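PDB 6JM8: ofchtiv-g5 from Ostrinia furnacalis, which probably hydrolyses chitin, cleaving beta-1,4 bonds between N-acetylglucosamine units as family 18 glycoside hydrolases do. Local coordinates for residues Gly11-Tyr16 against Met343-Glu348; Tyr38-Ile43 against Leu79-Gly84; Leu121-Leu126 against Leu159-Ala164. All coordinates share one frame; numbering follows the deposited sequence.

Contact 1 (Gly11-Tyr16 against Met343-Glu348). With NAG (2-acetamido-2-deoxy-beta-D-glucopyranose), chain B; NAG (2-acetamido-2-deoxy-beta-D-glucopyranose), chain C; NAG (2-acetamido-2-deoxy-beta-D-glucopyranose), chain D.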
loop_
_atom_site.group_PDB
_atom_site.type_symbol
_atom_site.label_atom_id
_atom_site.label_comp_id
_atom_site.label_asym_id
_atom_site.label_seq_id
_atom_site.Cartn_x
_atom_site.Cartn_y
_atom_site.Cartn_z
ATOM N N GLY A 11 1.970 5.445 7.649
ATOM C CA GLY A 11 2.506 4.538 8.644
ATOM C C GLY A 11 2.856 5.286 9.912
ATOM O O GLY A 11 3.937 5.873 10.015
ATOM N N THR A 12 1.946 5.261 10.890
ATOM C CA THR A 12 2.037 6.166 12.031
ATOM C C THR A 12 3.282 5.940 12.878
ATOM O O THR A 12 3.714 6.864 13.576
ATOM C CB THR A 12 0.782 6.039 12.893
ATOM O OG1 THR A 12 0.554 4.662 13.217
ATOM C CG2 THR A 12 -0.413 6.571 12.133
ATOM N N TRP A 13 3.881 4.748 12.823
ATOM C CA TRP A 13 5.116 4.501 13.558
ATOM C C TRP A 13 6.264 5.383 13.089
ATOM O O TRP A 13 7.303 5.427 13.758
ATOM C CB TRP A 13 5.508 3.032 13.432
ATOM C CG TRP A 13 5.502 2.548 12.021
ATOM C CD1 TRP A 13 6.549 2.560 11.146
ATOM C CD2 TRP A 13 4.391 1.987 11.312
ATOM N NE1 TRP A 13 6.161 2.036 9.938
ATOM C CE2 TRP A 13 4.839 1.677 10.013
ATOM C CE3 TRP A 13 3.063 1.711 11.652
ATOM C CZ2 TRP A 13 4.008 1.107 9.052
ATOM C CZ3 TRP A 13 2.239 1.143 10.697
ATOM C CH2 TRP A 13 2.714 0.848 9.412
ATOM N N ALA A 14 6.100 6.091 11.969
ATOM C CA ALA A 14 7.148 6.973 11.472
ATOM C C ALA A 14 7.441 8.124 12.425
ATOM O O ALA A 14 8.474 8.787 12.278
ATOM C CB ALA A 14 6.763 7.518 10.096
ATOM N N THR A 15 6.566 8.377 13.401
ATOM C CA THR A 15 6.841 9.428 14.373
ATOM C C THR A 15 8.013 9.082 15.281
ATOM O O THR A 15 8.576 9.984 15.911
ATOM C CB THR A 15 5.605 9.715 15.225
ATOM O OG1 THR A 15 5.904 10.766 16.151
ATOM C CG2 THR A 15 5.187 8.474 15.999
ATOM N N TYR A 16 8.392 7.809 15.364
ATOM C CA TYR A 16 9.517 7.399 16.191
ATOM C C TYR A 16 10.852 7.490 15.468
ATOM O O TYR A 16 11.896 7.295 16.100
ATOM C CB TYR A 16 9.306 5.971 16.695
ATOM C CG TYR A 16 8.081 5.821 17.563
ATOM C CD1 TYR A 16 8.006 6.441 18.803
ATOM C CD2 TYR A 16 6.996 5.065 17.140
ATOM C CE1 TYR A 16 6.888 6.308 19.600
ATOM C CE2 TYR A 16 5.873 4.927 17.929
ATOM C CZ TYR A 16 5.824 5.551 19.158
ATOM O OH TYR A 16 4.709 5.414 19.949
ATOM N N MET A 343 -3.683 4.981 -4.830
ATOM C CA MET A 343 -3.381 4.728 -3.430
ATOM C C MET A 343 -1.875 4.558 -3.294
ATOM O O MET A 343 -1.245 3.877 -4.106
ATOM C CB MET A 343 -4.118 3.482 -2.927
ATOM C CG MET A 343 -3.383 2.665 -1.883
ATOM S SD MET A 343 -4.186 1.074 -1.598
ATOM C CE MET A 343 -3.092 -0.029 -2.487
ATOM N N LEU A 344 -1.291 5.199 -2.290
ATOM C CA LEU A 344 0.153 5.200 -2.130
ATOM C C LEU A 344 0.539 4.632 -0.775
ATOM O O LEU A 344 -0.062 4.968 0.252
ATOM C CB LEU A 344 0.730 6.609 -2.282
ATOM C CG LEU A 344 0.216 7.661 -1.303
ATOM C CD1 LEU A 344 1.275 7.984 -0.263
ATOM C CD2 LEU A 344 -0.208 8.899 -2.067
ATOM N N TRP A 345 1.548 3.769 -0.783
ATOM C CA TRP A 345 2.187 3.299 0.437
ATOM C C TRP A 345 3.658 3.685 0.382
ATOM O O TRP A 345 4.406 3.168 -0.455
ATOM C CB TRP A 345 2.032 1.791 0.608
ATOM C CG TRP A 345 2.602 1.365 1.893
ATOM C CD1 TRP A 345 3.913 1.123 2.162
ATOM C CD2 TRP A 345 1.897 1.185 3.123
ATOM N NE1 TRP A 345 4.065 0.784 3.477
ATOM C CE2 TRP A 345 2.843 0.811 4.092
ATOM C CE3 TRP A 345 0.553 1.286 3.493
ATOM C CZ2 TRP A 345 2.494 0.542 5.410
ATOM C CZ3 TRP A 345 0.207 1.021 4.802
ATOM C CH2 TRP A 345 1.174 0.652 5.746
ATOM N N SER A 346 4.080 4.597 1.256
ATOM C CA SER A 346 3.207 5.346 2.155
ATOM C C SER A 346 3.761 6.766 2.213
ATOM O O SER A 346 4.883 7.000 1.766
ATOM C CB SER A 346 3.150 4.712 3.548
ATOM O OG SER A 346 4.446 4.584 4.103
ATOM N N ILE A 347 2.993 7.707 2.769
ATOM C CA ILE A 347 3.332 9.120 2.605
ATOM C C ILE A 347 4.654 9.466 3.281
ATOM O O ILE A 347 5.379 10.355 2.817
ATOM C CB ILE A 347 2.181 10.010 3.118
ATOM C CG1 ILE A 347 2.413 11.467 2.706
ATOM C CG2 ILE A 347 2.026 9.894 4.633
ATOM C CD1 ILE A 347 1.213 12.365 2.917
ATOM N N GLU A 348 5.015 8.759 4.354
ATOM C CA GLU A 348 6.169 9.157 5.155
ATOM C C GLU A 348 7.514 8.832 4.505
ATOM O O GLU A 348 8.546 9.196 5.080
ATOM C CB GLU A 348 6.089 8.514 6.543
ATOM C CG GLU A 348 6.387 7.028 6.566
ATOM C CD GLU A 348 5.134 6.177 6.492
ATOM O OE1 GLU A 348 4.040 6.736 6.262
ATOM O OE2 GLU A 348 5.244 4.945 6.666
HETATM C C1 NAG B . 1.182 -4.220 2.470
HETATM C C2 NAG B . 0.515 -3.546 3.715
HETATM C C3 NAG B . 1.555 -3.122 4.764
HETATM C C4 NAG B . 2.957 -3.065 4.185
HETATM C C5 NAG B . 2.927 -2.466 2.790
HETATM C C6 NAG B . 4.327 -2.323 2.248
HETATM C C7 NAG B . -1.651 -2.465 3.264
HETATM C C8 NAG B . -2.337 -1.195 2.873
HETATM N N2 NAG B . -0.317 -2.412 3.333
HETATM O O3 NAG B . 1.530 -3.985 5.895
HETATM O O4 NAG B . 3.746 -2.178 4.965
HETATM O O5 NAG B . 2.211 -3.320 1.887
HETATM O O6 NAG B . 4.773 -3.567 1.729
HETATM O O7 NAG B . -2.275 -3.497 3.485
HETATM C C1 NAG C . 6.206 -1.960 10.828
HETATM C C2 NAG C . 5.681 -2.136 12.247
HETATM C C3 NAG C . 6.137 -0.993 13.144
HETATM C C4 NAG C . 7.636 -0.757 13.010
HETATM C C5 NAG C . 8.046 -0.664 11.546
HETATM C C6 NAG C . 9.556 -0.506 11.409
HETATM C C7 NAG C . 3.574 -3.074 13.002
HETATM C C8 NAG C . 2.094 -2.855 13.104
HETATM N N2 NAG C . 4.233 -2.210 12.234
HETATM O O3 NAG C . 5.822 -1.300 14.507
HETATM O O4 NAG C . 7.992 0.455 13.684
HETATM O O5 NAG C . 7.627 -1.842 10.859
HETATM O O6 NAG C . 9.891 -0.296 10.033
HETATM O O7 NAG C . 4.138 -3.984 13.587
HETATM C C1 NAG D . 4.352 -2.812 6.081
HETATM C C2 NAG D . 5.643 -2.043 6.361
HETATM C C3 NAG D . 6.303 -2.537 7.665
HETATM C C4 NAG D . 5.274 -2.554 8.787
HETATM C C5 NAG D . 4.091 -3.395 8.347
HETATM C C6 NAG D . 3.012 -3.508 9.390
HETATM C C7 NAG D . 7.013 -1.164 4.522
HETATM C C8 NAG D . 6.592 0.199 4.972
HETATM N N2 NAG D . 6.543 -2.196 5.230
HETATM O O3 NAG D . 7.419 -1.716 8.003
HETATM O O4 NAG D . 5.768 -3.062 10.013
HETATM O O5 NAG D . 3.502 -2.763 7.215
HETATM O O6 NAG D . 2.033 -4.416 8.932
HETATM O O7 NAG D . 7.768 -1.326 3.571
#
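Trp345, whose six-membered rim touches that of Trp13, is joined to Ser346 by a cis peptide bond, a rarity where the second residue is not proline. With the chain kinked there, Ser346 CB lies against one face of the Trp345 indole while the other face is left to sugar. The two tryptophans meet edge to edge, CH2 of Trp13 lying 4.0 Å from CH2 of Trp345, and their side chains run at roughly right angles. Behind them sits Glu348. Its CG is wedged between its own backbone N and carbonyl carbon (chi1 73°) and the chain bends again at chi2, which curls the carboxylate back toward Gly11. Gly11 N donates to Glu348 OE1 at 2.8 Å, on the syn side and moderately out of the carboxylate plane. OE2 is taken by Ser346 OG, 2.7 Å away and coming from above that plane, so two donors on two oxygens hold the acid in place. Ala14 CB packs on the aliphatic part, 3.6 Å from Glu348 CG. In the TIM barrel of family 18 the contact lies where the chain leaves the C-terminal ends of the neighbouring parallel strands 5-11 and 341-345, and where the substrate cleft opens. Here the tryptophans carry a glycan. One face of Trp13 lies under the chain C NAG, with CD1 3.6 Å from its C5. Trp345 carries the chain B NAG, its CD1 3.5 Å from the sugar's C6, consistent with the tryptophan that floors subsite -1 in family 18 chitinases. The NAG of chain D links these two sugars, and its acetamido methyl lies at the Trp345 edge.

Contact 2 (Tyr38-Ile43 against Leu79-Gly84); sequences YAFIGI and LVAVGG. With NAG (2-acetamido-2-deoxy-beta-D-glucopyranose), chain B.
Phe40 lays one face of its ring on the two glycines, Gly83 and Gly84, at the end of strand 77-83. Gly84 CA makes a CH-pi contact 3.8 Å from the centroid of the Phe40 ring, and Gly83 O sits over the same face nearer the rim. Ala39 CB covers the opposite face, and Ala81 O approaches the ring edge in plane. The Phe40 ring also reaches Ala81 CB with its CD1 at 3.7 Å. On the sheet face opposite Ala39 and Ala81, Ile41 fits against two valines: its CG2 meets Val80 CG2 at 3.6 Å with the side chains at right angles, while its CG1 runs obliquely past Val82 CB at 3.7 Å. CG1 can reach Val82 because it sits between the backbone N and carbonyl carbon (chi1 61°). Four backbone bonds tie these parallel barrel strands, among them Ile41 N to Ala81 O at 2.8 Å. Tyr38 pairs with Val80 and Ile41 with Val82, so strand 35-43 spends an extra residue at the cis peptide between Ala39 and Phe40. The chemistry is thus divided: aliphatic packing faces helix 99-115, whereas Phe40 CE2 and Gly84 CA approach O3 of the chain B NAG through carbon, at 3.8 and 3.9 Å, and the following Trp85 N hydrogen-bonds the glycan.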
loop_
_atom_site.group_PDB
_atom_site.type_symbol
_atom_site.label_atom_id
_atom_site.label_comp_id
_atom_site.label_asym_id
_atom_site.label_seq_id
_atom_site.Cartn_x
_atom_site.Cartn_y
_atom_site.Cartn_z
ATOM N N TYR A 38 -5.078 6.101 8.438
ATOM C CA TYR A 38 -4.271 5.890 9.636
ATOM C C TYR A 38 -3.984 4.397 9.773
ATOM O O TYR A 38 -4.886 3.613 10.081
ATOM C CB TYR A 38 -5.018 6.429 10.856
ATOM C CG TYR A 38 -4.220 6.557 12.137
ATOM C CD1 TYR A 38 -3.871 5.437 12.884
ATOM C CD2 TYR A 38 -3.853 7.808 12.622
ATOM C CE1 TYR A 38 -3.157 5.557 14.062
ATOM C CE2 TYR A 38 -3.145 7.938 13.801
ATOM C CZ TYR A 38 -2.799 6.810 14.516
ATOM O OH TYR A 38 -2.088 6.932 15.686
ATOM N N ALA A 39 -2.733 4.004 9.551
ATOM C CA ALA A 39 -2.309 2.611 9.643
ATOM C C ALA A 39 -1.400 2.435 10.851
ATOM O O ALA A 39 -0.473 3.228 11.045
ATOM C CB ALA A 39 -1.574 2.187 8.368
ATOM N N PHE A 40 -1.659 1.412 11.674
ATOM C CA PHE A 40 -2.815 0.512 11.606
ATOM C C PHE A 40 -3.453 0.397 12.990
ATOM O O PHE A 40 -2.790 0.635 13.998
ATOM C CB PHE A 40 -2.418 -0.907 11.177
ATOM C CG PHE A 40 -2.008 -1.050 9.743
ATOM C CD1 PHE A 40 -2.952 -1.060 8.728
ATOM C CD2 PHE A 40 -0.678 -1.261 9.418
ATOM C CE1 PHE A 40 -2.566 -1.227 7.413
ATOM C CE2 PHE A 40 -0.290 -1.429 8.111
ATOM C CZ PHE A 40 -1.233 -1.413 7.105
ATOM N N ILE A 41 -4.719 0.000 13.044
ATOM C CA ILE A 41 -5.283 -0.595 14.240
ATOM C C ILE A 41 -5.360 -2.102 14.028
ATOM O O ILE A 41 -5.160 -2.608 12.926
ATOM C CB ILE A 41 -6.669 -0.005 14.605
ATOM C CG1 ILE A 41 -7.680 -0.253 13.484
ATOM C CG2 ILE A 41 -6.557 1.474 14.949
ATOM C CD1 ILE A 41 -9.121 -0.059 13.912
ATOM N N GLY A 42 -5.646 -2.834 15.099
ATOM C CA GLY A 42 -5.730 -4.278 15.004
ATOM C C GLY A 42 -6.909 -4.859 15.755
ATOM O O GLY A 42 -7.787 -4.123 16.213
ATOM N N ILE A 43 -6.946 -6.187 15.872
ATOM C CA ILE A 43 -7.991 -6.882 16.610
ATOM C C ILE A 43 -7.350 -7.964 17.468
ATOM O O ILE A 43 -6.204 -8.363 17.254
ATOM C CB ILE A 43 -9.056 -7.522 15.690
ATOM C CG1 ILE A 43 -8.480 -8.756 14.992
ATOM C CG2 ILE A 43 -9.584 -6.518 14.681
ATOM C CD1 ILE A 43 -9.468 -9.464 14.095
ATOM N N LEU A 79 -9.567 8.004 7.123
ATOM C CA LEU A 79 -9.975 6.655 7.470
ATOM C C LEU A 79 -8.957 6.035 8.416
ATOM O O LEU A 79 -7.805 6.470 8.504
ATOM C CB LEU A 79 -10.123 5.776 6.220
ATOM C CG LEU A 79 -11.170 6.124 5.156
ATOM C CD1 LEU A 79 -10.740 7.307 4.302
ATOM C CD2 LEU A 79 -11.457 4.914 4.275
ATOM N N VAL A 80 -9.405 5.018 9.142
ATOM C CA VAL A 80 -8.529 4.182 9.951
ATOM C C VAL A 80 -8.455 2.812 9.292
ATOM O O VAL A 80 -9.457 2.299 8.781
ATOM C CB VAL A 80 -9.006 4.087 11.417
ATOM C CG1 VAL A 80 -10.310 3.305 11.535
ATOM C CG2 VAL A 80 -7.919 3.475 12.292
ATOM N N ALA A 81 -7.257 2.238 9.267
ATOM C CA ALA A 81 -7.014 0.961 8.612
ATOM C C ALA A 81 -6.767 -0.110 9.663
ATOM O O ALA A 81 -5.920 0.064 10.545
ATOM C CB ALA A 81 -5.822 1.046 7.655
ATOM N N VAL A 82 -7.507 -1.212 9.566
ATOM C CA VAL A 82 -7.364 -2.345 10.473
ATOM C C VAL A 82 -6.663 -3.470 9.726
ATOM O O VAL A 82 -7.002 -3.771 8.573
ATOM C CB VAL A 82 -8.724 -2.802 11.033
ATOM C CG1 VAL A 82 -9.683 -3.190 9.912
ATOM C CG2 VAL A 82 -8.534 -3.956 12.008
ATOM N N GLY A 83 -5.675 -4.078 10.372
ATOM C CA GLY A 83 -4.960 -5.176 9.760
ATOM C C GLY A 83 -3.544 -4.836 9.351
ATOM O O GLY A 83 -2.765 -4.299 10.144
ATOM N N GLY A 84 -3.203 -5.141 8.107
ATOM C CA GLY A 84 -1.840 -4.988 7.650
ATOM C C GLY A 84 -1.051 -6.267 7.812
ATOM O O GLY A 84 -1.522 -7.279 8.340
HETATM C C1 NAG B . 1.182 -4.220 2.470
HETATM C C2 NAG B . 0.515 -3.546 3.715
HETATM C C3 NAG B . 1.555 -3.122 4.764
HETATM C C4 NAG B . 2.957 -3.065 4.185
HETATM C C5 NAG B . 2.927 -2.466 2.790
HETATM C C6 NAG B . 4.327 -2.323 2.248
HETATM C C7 NAG B . -1.651 -2.465 3.264
HETATM C C8 NAG B . -2.337 -1.195 2.873
HETATM N N2 NAG B . -0.317 -2.412 3.333
HETATM O O3 NAG B . 1.530 -3.985 5.895
HETATM O O4 NAG B . 3.746 -2.178 4.965
HETATM O O5 NAG B . 2.211 -3.320 1.887
HETATM O O6 NAG B . 4.773 -3.567 1.729
HETATM O O7 NAG B . -2.275 -3.497 3.485
#

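Contact 3 (Leu121-Leu126 against Leu159-Ala164); sequences LDVDWL and LLLTVA. With NAG (2-acetamido-2-deoxy-beta-D-glucopyranose), chain B.
With CG swung opposite its backbone nitrogen (chi1 -175°), Asp122 carries its carboxylate across to Thr162, whose OG1 is tucked between N and carbonyl carbon (chi1 72°). The two side chains cross near a right angle, and Thr162 OG1 donates to Asp122 OD1 at 2.5 Å, a value too short to be read closely. A water also gives a proton to OD1 and bridges it to Val163 O. Asp124 places its OD1 3.2 Å from Ala164 CB and its OD2 3.2 Å from the acetamido methyl C8 of the chain B NAG. Leu126 CD2 borders the acetamido oxygen O7 of that NAG at 3.6 Å. Asp122 and Asp124 belong to the DxDxE signature of family 18, whose last position is Leu126 in the deposited chain. Below the cleft the pairing is regular and parallel, with Val123 N bonded to Thr162 O at 2.8 Å, and Val123 CG2 packs on Leu161 CD1 at 4.0 Å. Strand 120-124 is joined to strand 160-166 by the beta-alpha-beta crossover through helix 138-154; strand 77-83 lies on its other flank, and Leu121 packs outward on helices 99-115 and 138-154.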
loop_
_atom_site.group_PDB
_atom_site.type_symbol
_atom_site.label_atom_id
_atom_site.label_comp_id
_atom_site.label_asym_id
_atom_site.label_seq_id
_atom_site.Cartn_x
_atom_site.Cartn_y
_atom_site.Cartn_z
ATOM N N LEU A 121 -13.555 3.156 7.527
ATOM C CA LEU A 121 -12.689 2.037 7.867
ATOM C C LEU A 121 -12.109 1.430 6.598
ATOM O O LEU A 121 -12.841 1.164 5.639
ATOM C CB LEU A 121 -13.460 0.969 8.652
ATOM C CG LEU A 121 -12.696 -0.291 9.057
ATOM C CD1 LEU A 121 -11.642 0.037 10.102
ATOM C CD2 LEU A 121 -13.655 -1.357 9.572
ATOM N N ASP A 122 -10.799 1.216 6.601
ATOM C CA ASP A 122 -10.107 0.495 5.541
ATOM C C ASP A 122 -9.720 -0.877 6.082
ATOM O O ASP A 122 -8.940 -0.972 7.036
ATOM C CB ASP A 122 -8.877 1.274 5.077
ATOM C CG ASP A 122 -8.183 0.632 3.895
ATOM O OD1 ASP A 122 -8.817 0.491 2.828
ATOM O OD2 ASP A 122 -6.992 0.279 4.036
ATOM N N VAL A 123 -10.279 -1.932 5.495
ATOM C CA VAL A 123 -10.046 -3.295 5.960
ATOM C C VAL A 123 -8.860 -3.863 5.192
ATOM O O VAL A 123 -8.941 -4.078 3.980
ATOM C CB VAL A 123 -11.288 -4.176 5.788
ATOM C CG1 VAL A 123 -10.994 -5.590 6.263
ATOM C CG2 VAL A 123 -12.466 -3.585 6.536
ATOM N N ASP A 124 -7.753 -4.103 5.896
ATOM C CA ASP A 124 -6.547 -4.600 5.246
ATOM C C ASP A 124 -6.168 -5.963 5.807
ATOM O O ASP A 124 -5.088 -6.139 6.372
ATOM C CB ASP A 124 -5.384 -3.617 5.412
ATOM C CG ASP A 124 -5.672 -2.288 4.778
ATOM O OD1 ASP A 124 -6.747 -2.163 4.178
ATOM O OD2 ASP A 124 -4.836 -1.364 4.879
ATOM N N TRP A 125 -7.021 -6.959 5.598
ATOM C CA TRP A 125 -6.808 -8.296 6.046
ATOM C C TRP A 125 -5.912 -8.957 5.041
ATOM O O TRP A 125 -6.313 -9.136 3.978
ATOM C CB TRP A 125 -8.131 -9.022 6.167
ATOM C CG TRP A 125 -8.076 -10.463 6.399
ATOM C CD1 TRP A 125 -6.980 -11.221 6.583
ATOM C CD2 TRP A 125 -9.189 -11.364 6.413
ATOM N NE1 TRP A 125 -7.320 -12.534 6.734
ATOM C CE2 TRP A 125 -8.672 -12.653 6.627
ATOM C CE3 TRP A 125 -10.554 -11.209 6.279
ATOM C CZ2 TRP A 125 -9.473 -13.761 6.722
ATOM C CZ3 TRP A 125 -11.333 -12.307 6.349
ATOM C CH2 TRP A 125 -10.790 -13.570 6.581
ATOM N N LEU A 126 -4.699 -9.302 5.442
ATOM C CA LEU A 126 -3.722 -9.933 4.565
ATOM C C LEU A 126 -3.379 -11.370 4.927
ATOM O O LEU A 126 -2.485 -11.533 5.690
ATOM C CB LEU A 126 -2.425 -9.108 4.529
ATOM C CG LEU A 126 -2.385 -7.779 3.814
ATOM C CD1 LEU A 126 -3.666 -7.090 3.802
ATOM C CD2 LEU A 126 -1.205 -6.860 4.022
ATOM N N LEU A 159 -20.569 6.411 6.821
ATOM C CA LEU A 159 -19.141 6.146 6.870
ATOM C C LEU A 159 -18.675 5.406 5.623
ATOM O O LEU A 159 -19.438 4.672 4.987
ATOM C CB LEU A 159 -18.793 5.324 8.110
ATOM C CG LEU A 159 -19.047 6.002 9.455
ATOM C CD1 LEU A 159 -19.005 4.977 10.558
ATOM C CD2 LEU A 159 -18.018 7.086 9.708
ATOM N N LEU A 160 -17.403 5.599 5.286
ATOM C CA LEU A 160 -16.806 4.919 4.149
ATOM C C LEU A 160 -16.298 3.541 4.550
ATOM O O LEU A 160 -15.808 3.333 5.664
ATOM C CB LEU A 160 -15.652 5.740 3.569
ATOM C CG LEU A 160 -15.935 7.124 2.987
ATOM C CD1 LEU A 160 -14.623 7.825 2.667
ATOM C CD2 LEU A 160 -16.808 7.019 1.744
ATOM N N LEU A 161 -16.413 2.593 3.624
ATOM C CA LEU A 161 -15.852 1.259 3.793
ATOM C C LEU A 161 -14.997 0.944 2.577
ATOM O O LEU A 161 -15.502 0.919 1.450
ATOM C CB LEU A 161 -16.947 0.205 3.970
ATOM C CG LEU A 161 -16.450 -1.242 3.976
ATOM C CD1 LEU A 161 -15.651 -1.526 5.240
ATOM C CD2 LEU A 161 -17.610 -2.215 3.839
ATOM N N THR A 162 -13.705 0.720 2.806
ATOM C CA THR A 162 -12.749 0.429 1.749
ATOM C C THR A 162 -11.910 -0.778 2.149
ATOM O O THR A 162 -11.876 -1.177 3.315
ATOM C CB THR A 162 -11.837 1.632 1.463
ATOM O OG1 THR A 162 -10.905 1.793 2.540
ATOM C CG2 THR A 162 -12.660 2.907 1.327
ATOM N N VAL A 163 -11.238 -1.370 1.163
ATOM C CA VAL A 163 -10.377 -2.523 1.392
ATOM C C VAL A 163 -9.077 -2.340 0.626
ATOM O O VAL A 163 -9.024 -1.655 -0.401
ATOM C CB VAL A 163 -11.048 -3.856 0.981
ATOM C CG1 VAL A 163 -12.320 -4.094 1.781
ATOM C CG2 VAL A 163 -11.334 -3.875 -0.520
ATOM N N ALA A 164 -8.018 -2.951 1.148
ATOM C CA ALA A 164 -6.762 -3.120 0.434
ATOM C C ALA A 164 -6.573 -4.605 0.164
ATOM O O ALA A 164 -6.731 -5.428 1.072
ATOM C CB ALA A 164 -5.584 -2.564 1.235
HETATM C C1 NAG B . 1.182 -4.220 2.470
HETATM C C2 NAG B . 0.515 -3.546 3.715
HETATM C C3 NAG B . 1.555 -3.122 4.764
HETATM C C4 NAG B . 2.957 -3.065 4.185
HETATM C C5 NAG B . 2.927 -2.466 2.790
HETATM C C6 NAG B . 4.327 -2.323 2.248
HETATM C C7 NAG B . -1.651 -2.465 3.264
HETATM C C8 NAG B . -2.337 -1.195 2.873
HETATM N N2 NAG B . -0.317 -2.412 3.333
HETATM O O3 NAG B . 1.530 -3.985 5.895
HETATM O O4 NAG B . 3.746 -2.178 4.965
HETATM O O5 NAG B . 2.211 -3.320 1.887
HETATM O O6 NAG B . 4.773 -3.567 1.729
HETATM O O7 NAG B . -2.275 -3.497 3.485
HETATM O O HOH W 1 -7.624 1.198 0.210
HETATM O O HOH W 2 -8.800 -6.668 3.395
HETATM O O HOH W 3 -7.241 -8.251 1.622
#

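Contacts 2 and 3 pair parallel neighbours of one TIM barrel, and contact 1 joins the exits of two more adjacent strands; the strands run side by side in the order 341-345, 5-11, 35-43, 77-83, 120-124 and 160-166. Contact 1 closes the barrel between its first strand, 5-11, and its last, 341-345, while contacts 2 and 3 follow one another in the intervening chain. The centres of contacts 2 and 3 are about 8 Å apart, those of 1 and 2 about 12 Å, and those of 1 and 3 about 17 Å. Strands 77-83 and 120-124 bond directly, and Trp345 CH2 packs 3.5 Å from Phe40 CZ. Each contact touches the chain B sugar, so widely separated sequence segments build one binding site.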